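Local coordinates for protein xylulose kinase (Escherichia coli, PDB 2ITM) that catalyses the ATP-dependent phosphorylation of D-xylulose to D-xylulose 5-phosphate and, less efficiently, that of 1-deoxy-D-xylulose, at residues E325-L330 with G347-L352; V117-L122 with G173-D178; E46-A51 with K153-L158. All coordinates share one frame; numbering follows the deposited sequence.

Contact 1: E325-L330 with G347-L352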
loop_
_atom_site.group_PDB
_atom_site.type_symbol
_atom_site.label_atom_id
_atom_site.label_comp_id
_atom_site.label_asym_id
_atom_site.label_seq_id
_atom_site.Cartn_x
_atom_site.Cartn_y
_atom_site.Cartn_z
ATOM N N GLU A 325 -1.018 18.776 -0.482
ATOM C CA GLU A 325 0.086 18.169 -1.186
ATOM C C GLU A 325 -0.351 16.963 -1.996
ATOM O O GLU A 325 -1.341 16.319 -1.692
ATOM C CB GLU A 325 1.186 17.775 -0.215
ATOM C CG GLU A 325 2.018 18.936 0.273
ATOM C CD GLU A 325 2.578 18.689 1.652
ATOM O OE1 GLU A 325 2.007 17.862 2.379
ATOM O OE2 GLU A 325 3.593 19.315 2.002
ATOM N N PRO A 326 0.399 16.680 -3.048
ATOM C CA PRO A 326 0.051 15.600 -3.991
ATOM C C PRO A 326 0.189 14.246 -3.324
ATOM O O PRO A 326 1.139 14.023 -2.591
ATOM C CB PRO A 326 1.089 15.766 -5.096
ATOM C CG PRO A 326 1.549 17.151 -4.970
ATOM C CD PRO A 326 1.542 17.468 -3.526
ATOM N N VAL A 327 -0.781 13.379 -3.568
ATOM C CA VAL A 327 -0.593 11.942 -3.548
ATOM C C VAL A 327 -0.060 11.506 -4.889
ATOM O O VAL A 327 -0.468 12.024 -5.910
ATOM C CB VAL A 327 -1.926 11.225 -3.347
ATOM C CG1 VAL A 327 -1.710 9.777 -3.115
ATOM C CG2 VAL A 327 -2.673 11.822 -2.214
ATOM N N TRP A 328 0.847 10.541 -4.877
ATOM C CA TRP A 328 1.370 9.981 -6.106
ATOM C C TRP A 328 0.918 8.537 -6.306
ATOM O O TRP A 328 1.197 7.673 -5.494
ATOM C CB TRP A 328 2.892 10.104 -6.151
ATOM C CG TRP A 328 3.365 11.498 -5.976
ATOM C CD1 TRP A 328 3.632 12.122 -4.811
ATOM C CD2 TRP A 328 3.616 12.453 -7.005
ATOM N NE1 TRP A 328 4.034 13.409 -5.038
ATOM C CE2 TRP A 328 4.035 13.635 -6.385
ATOM C CE3 TRP A 328 3.536 12.427 -8.397
ATOM C CZ2 TRP A 328 4.353 14.776 -7.102
ATOM C CZ3 TRP A 328 3.858 13.554 -9.100
ATOM C CH2 TRP A 328 4.263 14.711 -8.456
ATOM N N PHE A 329 0.221 8.292 -7.405
ATOM C CA PHE A 329 -0.133 6.940 -7.801
ATOM C C PHE A 329 0.811 6.427 -8.868
ATOM O O PHE A 329 0.919 7.007 -9.930
ATOM C CB PHE A 329 -1.587 6.880 -8.280
ATOM C CG PHE A 329 -2.045 5.512 -8.696
ATOM C CD1 PHE A 329 -2.212 4.510 -7.772
ATOM C CD2 PHE A 329 -2.334 5.239 -10.011
ATOM C CE1 PHE A 329 -2.646 3.277 -8.154
ATOM C CE2 PHE A 329 -2.760 4.006 -10.395
ATOM C CZ PHE A 329 -2.912 3.023 -9.462
ATOM N N LEU A 330 1.504 5.337 -8.576
ATOM C CA LEU A 330 2.404 4.751 -9.539
ATOM C C LEU A 330 1.928 3.386 -10.019
ATOM O O LEU A 330 2.034 2.398 -9.314
ATOM C CB LEU A 330 3.831 4.707 -8.993
ATOM C CG LEU A 330 4.362 5.954 -8.278
ATOM C CD1 LEU A 330 5.446 5.626 -7.326
ATOM C CD2 LEU A 330 4.806 7.008 -9.224
ATOM N N GLY A 347 0.035 -1.287 -8.513
ATOM C CA GLY A 347 0.047 0.125 -8.210
ATOM C C GLY A 347 0.616 0.447 -6.849
ATOM O O GLY A 347 0.557 -0.354 -5.927
ATOM N N VAL A 348 1.162 1.645 -6.735
ATOM C CA VAL A 348 1.550 2.210 -5.457
ATOM C C VAL A 348 0.866 3.546 -5.210
ATOM O O VAL A 348 0.839 4.393 -6.082
ATOM C CB VAL A 348 3.057 2.372 -5.358
ATOM C CG1 VAL A 348 3.450 2.753 -3.973
ATOM C CG2 VAL A 348 3.759 1.103 -5.779
ATOM N N PHE A 349 0.302 3.713 -4.019
ATOM C CA PHE A 349 -0.051 5.030 -3.493
ATOM C C PHE A 349 1.041 5.567 -2.575
ATOM O O PHE A 349 1.250 5.057 -1.489
ATOM C CB PHE A 349 -1.377 4.986 -2.733
ATOM C CG PHE A 349 -2.577 5.176 -3.580
ATOM C CD1 PHE A 349 -3.599 4.263 -3.570
ATOM C CD2 PHE A 349 -2.709 6.293 -4.364
ATOM C CE1 PHE A 349 -4.723 4.455 -4.344
ATOM C CE2 PHE A 349 -3.813 6.482 -5.136
ATOM C CZ PHE A 349 -4.822 5.563 -5.128
ATOM N N PHE A 350 1.722 6.599 -3.042
ATOM C CA PHE A 350 2.861 7.178 -2.360
ATOM C C PHE A 350 2.579 8.576 -1.815
ATOM O O PHE A 350 2.120 9.435 -2.519
ATOM C CB PHE A 350 4.062 7.228 -3.299
ATOM C CG PHE A 350 5.299 7.745 -2.658
ATOM C CD1 PHE A 350 6.105 6.913 -1.915
ATOM C CD2 PHE A 350 5.647 9.062 -2.781
ATOM C CE1 PHE A 350 7.222 7.384 -1.322
ATOM C CE2 PHE A 350 6.766 9.538 -2.185
ATOM C CZ PHE A 350 7.556 8.696 -1.451
ATOM N N GLY A 351 2.898 8.784 -0.550
ATOM C CA GLY A 351 2.911 10.125 0.028
ATOM C C GLY A 351 1.596 10.554 0.622
ATOM O O GLY A 351 1.237 11.712 0.535
ATOM N N LEU A 352 0.859 9.640 1.212
ATOM C CA LEU A 352 -0.415 9.929 1.817
ATOM C C LEU A 352 -0.278 10.585 3.185
ATOM O O LEU A 352 0.521 10.178 3.986
ATOM C CB LEU A 352 -1.255 8.662 1.944
ATOM C CG LEU A 352 -1.347 7.686 0.763
ATOM C CD1 LEU A 352 -1.472 6.287 1.246
ATOM C CD2 LEU A 352 -2.495 8.028 -0.150
HETATM O O HOH W 1 1.927 14.069 -0.195
#
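Phe329 and Phe349 meet as a non-hydrogen-bonded pair, and their rings carry the tight side of this contact. CD1 of Phe329 lies 3.7 Å from CE2 of Phe349, over one face of that ring and towards its rim, with the two planes inclined at 49°. The same side chain of Phe349 offers CD2 to Val327 CG1 at 3.8 Å. That methyl stands anti to its own backbone N (chi1 -171°) and also presses on Leu352 CD2 at 3.5 Å. Val365 and Ala364 of helix 358-381 pack against this apolar face. The two strands, 328-333 and 345-353, form an antiparallel beta hairpin in the C-terminal FGGY domain, and the second pairs along its other edge with a strand of the second subunit, so the sheet continues through the homodimer. Two hydrogen-bonded pairs flank the phenylalanines: Trp328 with Phe350, whose N-H reaches Trp328 O at 2.7 Å and 171°, and Leu330 with Val348. Between the two strands the face of Trp328 and Phe350 is looser: CD1 of the indole comes only to 4.2 Å from Phe350 CD2, at that ring's edge, and Leu475 of helix 459-479 packs on both. Beyond Val327 the strands part towards solvent, where one water donates to both Pro326 O and Gly351 O. At the backbone angles of Gly351 a CB would jam against the preceding carbonyl O, which calls for glycine.

Contact 2: V117-L122 with G173-D178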
loop_
_atom_site.group_PDB
_atom_site.type_symbol
_atom_site.label_atom_id
_atom_site.label_comp_id
_atom_site.label_asym_id
_atom_site.label_seq_id
_atom_site.Cartn_x
_atom_site.Cartn_y
_atom_site.Cartn_z
ATOM N N VAL A 117 18.243 -7.139 -35.139
ATOM C CA VAL A 117 18.341 -6.393 -36.384
ATOM C C VAL A 117 17.406 -6.961 -37.449
ATOM O O VAL A 117 16.802 -6.235 -38.186
ATOM C CB VAL A 117 19.763 -6.398 -36.965
ATOM C CG1 VAL A 117 19.714 -6.242 -38.407
ATOM C CG2 VAL A 117 20.563 -5.306 -36.424
ATOM N N ILE A 118 17.316 -8.277 -37.502
ATOM C CA ILE A 118 16.481 -8.961 -38.456
ATOM C C ILE A 118 15.021 -8.900 -38.064
ATOM O O ILE A 118 14.218 -8.648 -38.890
ATOM C CB ILE A 118 16.924 -10.437 -38.641
ATOM C CG1 ILE A 118 18.380 -10.557 -39.066
ATOM C CG2 ILE A 118 16.102 -11.154 -39.649
ATOM C CD1 ILE A 118 18.880 -11.917 -38.946
ATOM N N THR A 119 14.692 -9.111 -36.808
ATOM C CA THR A 119 13.299 -9.102 -36.390
ATOM C C THR A 119 12.754 -7.728 -36.071
ATOM O O THR A 119 11.557 -7.517 -36.142
ATOM C CB THR A 119 13.045 -10.025 -35.213
ATOM O OG1 THR A 119 13.713 -9.522 -34.061
ATOM C CG2 THR A 119 13.659 -11.376 -35.441
ATOM N N GLY A 120 13.633 -6.800 -35.712
ATOM C CA GLY A 120 13.215 -5.492 -35.254
ATOM C C GLY A 120 12.665 -5.532 -33.854
ATOM O O GLY A 120 12.043 -4.595 -33.397
ATOM N N ASN A 121 12.901 -6.639 -33.173
ATOM C CA ASN A 121 12.338 -6.847 -31.858
ATOM C C ASN A 121 13.322 -7.427 -30.870
ATOM O O ASN A 121 14.256 -8.113 -31.242
ATOM C CB ASN A 121 11.101 -7.729 -31.930
ATOM C CG ASN A 121 9.961 -7.049 -32.602
ATOM O OD1 ASN A 121 9.665 -7.314 -33.752
ATOM N ND2 ASN A 121 9.330 -6.147 -31.897
ATOM N N LEU A 122 13.083 -7.150 -29.601
ATOM C CA LEU A 122 13.636 -7.952 -28.537
ATOM C C LEU A 122 12.837 -9.209 -28.307
ATOM O O LEU A 122 11.618 -9.192 -28.319
ATOM C CB LEU A 122 13.739 -7.146 -27.246
ATOM C CG LEU A 122 14.891 -7.550 -26.330
ATOM C CD1 LEU A 122 15.893 -6.433 -26.174
ATOM C CD2 LEU A 122 14.401 -8.042 -24.988
ATOM N N GLY A 173 5.352 -11.603 -36.016
ATOM C CA GLY A 173 5.329 -11.988 -34.629
ATOM C C GLY A 173 5.966 -13.313 -34.273
ATOM O O GLY A 173 6.034 -13.647 -33.116
ATOM N N THR A 174 6.419 -14.068 -35.262
ATOM C CA THR A 174 7.040 -15.363 -35.024
ATOM C C THR A 174 8.474 -15.237 -34.538
ATOM O O THR A 174 8.954 -16.076 -33.803
ATOM C CB THR A 174 7.006 -16.256 -36.289
ATOM O OG1 THR A 174 7.763 -15.666 -37.343
ATOM C CG2 THR A 174 5.613 -16.379 -36.837
ATOM N N MET A 175 9.127 -14.167 -34.974
ATOM C CA MET A 175 10.571 -14.008 -34.944
ATOM C C MET A 175 11.331 -14.842 -35.949
ATOM O O MET A 175 12.527 -15.017 -35.821
ATOM C CB MET A 175 11.149 -14.208 -33.544
ATOM C CG MET A 175 10.483 -13.425 -32.439
ATOM S SD MET A 175 10.376 -11.663 -32.725
ATOM C CE MET A 175 12.079 -11.262 -32.674
ATOM N N TRP A 176 10.645 -15.359 -36.954
ATOM C CA TRP A 176 11.328 -16.005 -38.057
ATOM C C TRP A 176 11.313 -15.111 -39.281
ATOM O O TRP A 176 11.984 -15.385 -40.263
ATOM C CB TRP A 176 10.696 -17.367 -38.403
ATOM C CG TRP A 176 10.776 -18.417 -37.335
ATOM C CD1 TRP A 176 11.877 -18.799 -36.645
ATOM C CD2 TRP A 176 9.698 -19.213 -36.838
ATOM N NE1 TRP A 176 11.562 -19.791 -35.753
ATOM C CE2 TRP A 176 10.221 -20.065 -35.859
ATOM C CE3 TRP A 176 8.337 -19.287 -37.122
ATOM C CZ2 TRP A 176 9.439 -20.984 -35.170
ATOM C CZ3 TRP A 176 7.568 -20.192 -36.436
ATOM C CH2 TRP A 176 8.120 -21.029 -35.470
ATOM N N LEU A 177 10.520 -14.046 -39.220
ATOM C CA LEU A 177 10.396 -13.116 -40.333
ATOM C C LEU A 177 11.442 -12.010 -40.365
ATOM O O LEU A 177 11.726 -11.369 -39.368
ATOM C CB LEU A 177 8.998 -12.519 -40.414
ATOM C CG LEU A 177 8.711 -11.807 -41.745
ATOM C CD1 LEU A 177 8.313 -12.791 -42.818
ATOM C CD2 LEU A 177 7.671 -10.735 -41.569
ATOM N N ASP A 178 12.003 -11.791 -41.539
ATOM C CA ASP A 178 12.744 -10.581 -41.800
ATOM C C ASP A 178 11.808 -9.425 -42.102
ATOM O O ASP A 178 11.278 -9.325 -43.190
ATOM C CB ASP A 178 13.710 -10.793 -42.966
ATOM C CG ASP A 178 14.661 -9.637 -43.135
ATOM O OD1 ASP A 178 14.207 -8.487 -43.213
ATOM O OD2 ASP A 178 15.887 -9.790 -43.202
#
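Met175 reaches Thr119 and Asn121 with the end of its side chain, and the thioether chain crosses the threonine at about a right angle. Its methyl CE lies 3.7 Å from Asn121 CB; the still closer approach of CE to Thr119 is too short in the model to be trusted. Bends at chi2 (-54°) and chi3 (-66°) fold the methionine over. A second touch comes from Ile118, whose CG2 meets Asp178 OD2 at 3.8 Å; Asp178 OD1 is hydrogen-bonded to Lys181 N. Both segments include the exit from a helix in the N-terminal FGGY domain: Gly120 directly after 115-119, Met175 a little beyond 168-172, each with positive phi. Thr174 OG1 accepts from Trp176 N at 2.9 Å in an ST turn around Met175. Thr119 OG1, though less surely placed, likewise accepts from Asn121 N at 3.1 Å and hydrogen-bonds to Ser115 O. An alanine at Thr119 would probably leave Ser115 O and Asn121 N without their hydroxyl partner, so the turn after the helix would lose a fastening. Farther out, Met123 and Phe127 pack on Met175, and Gly173 O hydrogen-bonds to ND1 of the substrate-binding His78. The Asn121 side chain lies about 8 Å from the bound D-xylulose.

Contact 3: E46-A51 with K153-L158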
loop_
_atom_site.group_PDB
_atom_site.type_symbol
_atom_site.label_atom_id
_atom_site.label_comp_id
_atom_site.label_asym_id
_atom_site.label_seq_id
_atom_site.Cartn_x
_atom_site.Cartn_y
_atom_site.Cartn_z
ATOM N N GLU A 46 -8.406 -27.666 -31.896
ATOM C CA GLU A 46 -9.733 -28.146 -32.207
ATOM C C GLU A 46 -10.846 -27.309 -31.578
ATOM O O GLU A 46 -11.882 -27.109 -32.181
ATOM C CB GLU A 46 -9.886 -29.623 -31.863
ATOM C CG GLU A 46 -11.219 -30.222 -32.257
ATOM C CD GLU A 46 -11.410 -30.317 -33.752
ATOM O OE1 GLU A 46 -10.428 -30.560 -34.467
ATOM O OE2 GLU A 46 -12.547 -30.153 -34.207
ATOM N N GLN A 47 -10.617 -26.815 -30.373
ATOM C CA GLN A 47 -11.544 -25.900 -29.746
ATOM C C GLN A 47 -11.712 -24.589 -30.509
ATOM O O GLN A 47 -12.781 -24.005 -30.480
ATOM C CB GLN A 47 -11.168 -25.635 -28.290
ATOM C CG GLN A 47 -12.268 -24.928 -27.482
ATOM C CD GLN A 47 -11.763 -24.240 -26.188
ATOM O OE1 GLN A 47 -10.557 -24.096 -25.990
ATOM N NE2 GLN A 47 -12.690 -23.826 -25.329
ATOM N N TRP A 48 -10.662 -24.133 -31.187
ATOM C CA TRP A 48 -10.770 -22.977 -32.072
ATOM C C TRP A 48 -11.779 -23.246 -33.173
ATOM O O TRP A 48 -12.603 -22.412 -33.492
ATOM C CB TRP A 48 -9.427 -22.615 -32.696
ATOM C CG TRP A 48 -8.364 -22.231 -31.733
ATOM C CD1 TRP A 48 -8.528 -21.741 -30.484
ATOM C CD2 TRP A 48 -6.943 -22.297 -31.961
ATOM N NE1 TRP A 48 -7.306 -21.485 -29.890
ATOM C CE2 TRP A 48 -6.312 -21.825 -30.798
ATOM C CE3 TRP A 48 -6.147 -22.704 -33.030
ATOM C CZ2 TRP A 48 -4.936 -21.766 -30.657
ATOM C CZ3 TRP A 48 -4.793 -22.650 -32.904
ATOM C CH2 TRP A 48 -4.195 -22.188 -31.737
ATOM N N TRP A 49 -11.706 -24.431 -33.753
ATOM C CA TRP A 49 -12.551 -24.724 -34.879
ATOM C C TRP A 49 -13.988 -24.871 -34.431
ATOM O O TRP A 49 -14.872 -24.251 -34.992
ATOM C CB TRP A 49 -12.103 -25.970 -35.620
ATOM C CG TRP A 49 -13.140 -26.443 -36.569
ATOM C CD1 TRP A 49 -13.980 -27.489 -36.403
ATOM C CD2 TRP A 49 -13.479 -25.862 -37.824
ATOM N NE1 TRP A 49 -14.809 -27.612 -37.483
ATOM C CE2 TRP A 49 -14.521 -26.617 -38.370
ATOM C CE3 TRP A 49 -13.005 -24.770 -38.547
ATOM C CZ2 TRP A 49 -15.087 -26.324 -39.590
ATOM C CZ3 TRP A 49 -13.550 -24.498 -39.737
ATOM C CH2 TRP A 49 -14.576 -25.270 -40.257
ATOM N N GLN A 50 -14.212 -25.699 -33.423
ATOM C CA GLN A 50 -15.559 -25.927 -32.941
ATOM C C GLN A 50 -16.223 -24.620 -32.540
ATOM O O GLN A 50 -17.393 -24.411 -32.806
ATOM C CB GLN A 50 -15.581 -26.936 -31.789
ATOM C CG GLN A 50 -15.067 -28.328 -32.153
ATOM C CD GLN A 50 -15.825 -28.967 -33.294
ATOM O OE1 GLN A 50 -15.287 -29.797 -34.014
ATOM N NE2 GLN A 50 -17.073 -28.582 -33.462
ATOM N N ALA A 51 -15.467 -23.738 -31.913
ATOM C CA ALA A 51 -15.987 -22.439 -31.553
ATOM C C ALA A 51 -16.357 -21.610 -32.761
ATOM O O ALA A 51 -17.394 -20.970 -32.772
ATOM C CB ALA A 51 -15.030 -21.693 -30.676
ATOM N N LYS A 153 -4.783 -18.179 -36.081
ATOM C CA LYS A 153 -5.761 -17.848 -37.103
ATOM C C LYS A 153 -5.476 -18.587 -38.412
ATOM O O LYS A 153 -6.377 -18.880 -39.177
ATOM C CB LYS A 153 -5.811 -16.351 -37.332
ATOM C CG LYS A 153 -4.908 -15.881 -38.439
ATOM C CD LYS A 153 -4.982 -14.408 -38.632
ATOM C CE LYS A 153 -4.257 -13.990 -39.889
ATOM N NZ LYS A 153 -2.850 -14.406 -39.938
ATOM N N ASP A 154 -4.204 -18.872 -38.638
ATOM C CA ASP A 154 -3.756 -19.570 -39.816
ATOM C C ASP A 154 -4.081 -21.059 -39.766
ATOM O O ASP A 154 -4.320 -21.671 -40.790
ATOM C CB ASP A 154 -2.275 -19.320 -40.064
ATOM C CG ASP A 154 -1.957 -17.852 -40.259
ATOM O OD1 ASP A 154 -2.811 -17.123 -40.774
ATOM O OD2 ASP A 154 -0.893 -17.348 -39.915
ATOM N N TYR A 155 -4.119 -21.632 -38.572
ATOM C CA TYR A 155 -4.622 -22.988 -38.435
ATOM C C TYR A 155 -6.088 -23.018 -38.821
ATOM O O TYR A 155 -6.530 -23.898 -39.527
ATOM C CB TYR A 155 -4.451 -23.538 -37.022
ATOM C CG TYR A 155 -5.198 -24.833 -36.810
ATOM C CD1 TYR A 155 -4.683 -26.028 -37.251
ATOM C CD2 TYR A 155 -6.432 -24.849 -36.196
ATOM C CE1 TYR A 155 -5.365 -27.204 -37.063
ATOM C CE2 TYR A 155 -7.121 -26.010 -36.006
ATOM C CZ TYR A 155 -6.591 -27.189 -36.445
ATOM O OH TYR A 155 -7.286 -28.349 -36.267
ATOM N N LEU A 156 -6.807 -22.009 -38.361
ATOM C CA LEU A 156 -8.167 -21.757 -38.776
ATOM C C LEU A 156 -8.352 -21.696 -40.288
ATOM O O LEU A 156 -9.236 -22.337 -40.826
ATOM C CB LEU A 156 -8.691 -20.494 -38.112
ATOM C CG LEU A 156 -10.160 -20.451 -37.780
ATOM C CD1 LEU A 156 -10.642 -21.767 -37.221
ATOM C CD2 LEU A 156 -10.421 -19.337 -36.802
ATOM N N ARG A 157 -7.508 -20.924 -40.961
ATOM C CA ARG A 157 -7.514 -20.878 -42.406
ATOM C C ARG A 157 -7.398 -22.255 -43.050
ATOM O O ARG A 157 -8.181 -22.599 -43.905
ATOM C CB ARG A 157 -6.432 -19.933 -42.929
ATOM C CG ARG A 157 -6.338 -19.867 -44.432
ATOM C CD ARG A 157 -5.003 -19.392 -44.967
ATOM N NE ARG A 157 -4.419 -18.390 -44.098
ATOM C CZ ARG A 157 -4.888 -17.169 -43.964
ATOM N NH1 ARG A 157 -5.935 -16.780 -44.666
ATOM N NH2 ARG A 157 -4.306 -16.334 -43.135
ATOM N N LEU A 158 -6.410 -23.031 -42.627
ATOM C CA LEU A 158 -6.201 -24.381 -43.134
ATOM C C LEU A 158 -7.437 -25.263 -42.982
ATOM O O LEU A 158 -7.843 -25.932 -43.909
ATOM C CB LEU A 158 -4.996 -25.022 -42.461
ATOM C CG LEU A 158 -4.771 -26.503 -42.732
ATOM C CD1 LEU A 158 -4.156 -26.694 -44.075
ATOM C CD2 LEU A 158 -3.931 -27.142 -41.652
#
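Helices 45-62 and 152-161 pass each other at -64°, their axes 9.9 Å apart over these segments, with Trp49 and Leu156 nearest in the backbone. This is a helix-helix packing within the N-terminal FGGY domain, which belongs to the actin-ATPase clan. Trp48 turns CE3 to Tyr155 CD2 at 3.8 Å; the tyrosine carbon sits at the edge of the indole, near its plane. The CB of Tyr155 points toward helix 45-62, CG is anti to the backbone N (chi1 169°), and Thr81 of strand 81-83 touches both aromatics. One residue on, Leu156 CD1 meets the edge of the Trp49 ring at CE3, the side chains crossing at about a right angle. Arg159 makes a cation-pi contact with Trp49 and a salt bridge with Glu46 OE1, tying the second helix back to the first. On the side of helix 152-161 turned from the tryptophans, Asp154 is held by a hydrogen bond to Ser166 OG at OD2 and by two salt bridges at OD1. The two cations come to Asp154 OD1 from opposite faces of the carboxylate, Lys153 NZ at 2.8 Å on its syn side and Arg157 NH2 at 2.9 Å on the anti side.

How the contacts relate
All three contacts are largely buried, but in different settings. Contact 1 belongs to the C-terminal domain and lies 30 Å from the chain centre, at the dimer interface; backbone ladder bonds hold it, and a water bridges its outer end. Contacts 2 and 3 share the N-terminal domain and no other protein chain touches them; their segments alternate along the sequence, and their nearest atoms are about 7 Å apart. Both join their segments by side chains: a methionine methyl against the CB of an asparagine and beside a threonine, near the sugar, in contact 2, aromatic and leucine packing between helices in contact 3. Contact 1 is remote from both, with centres 39 and 46 Å away.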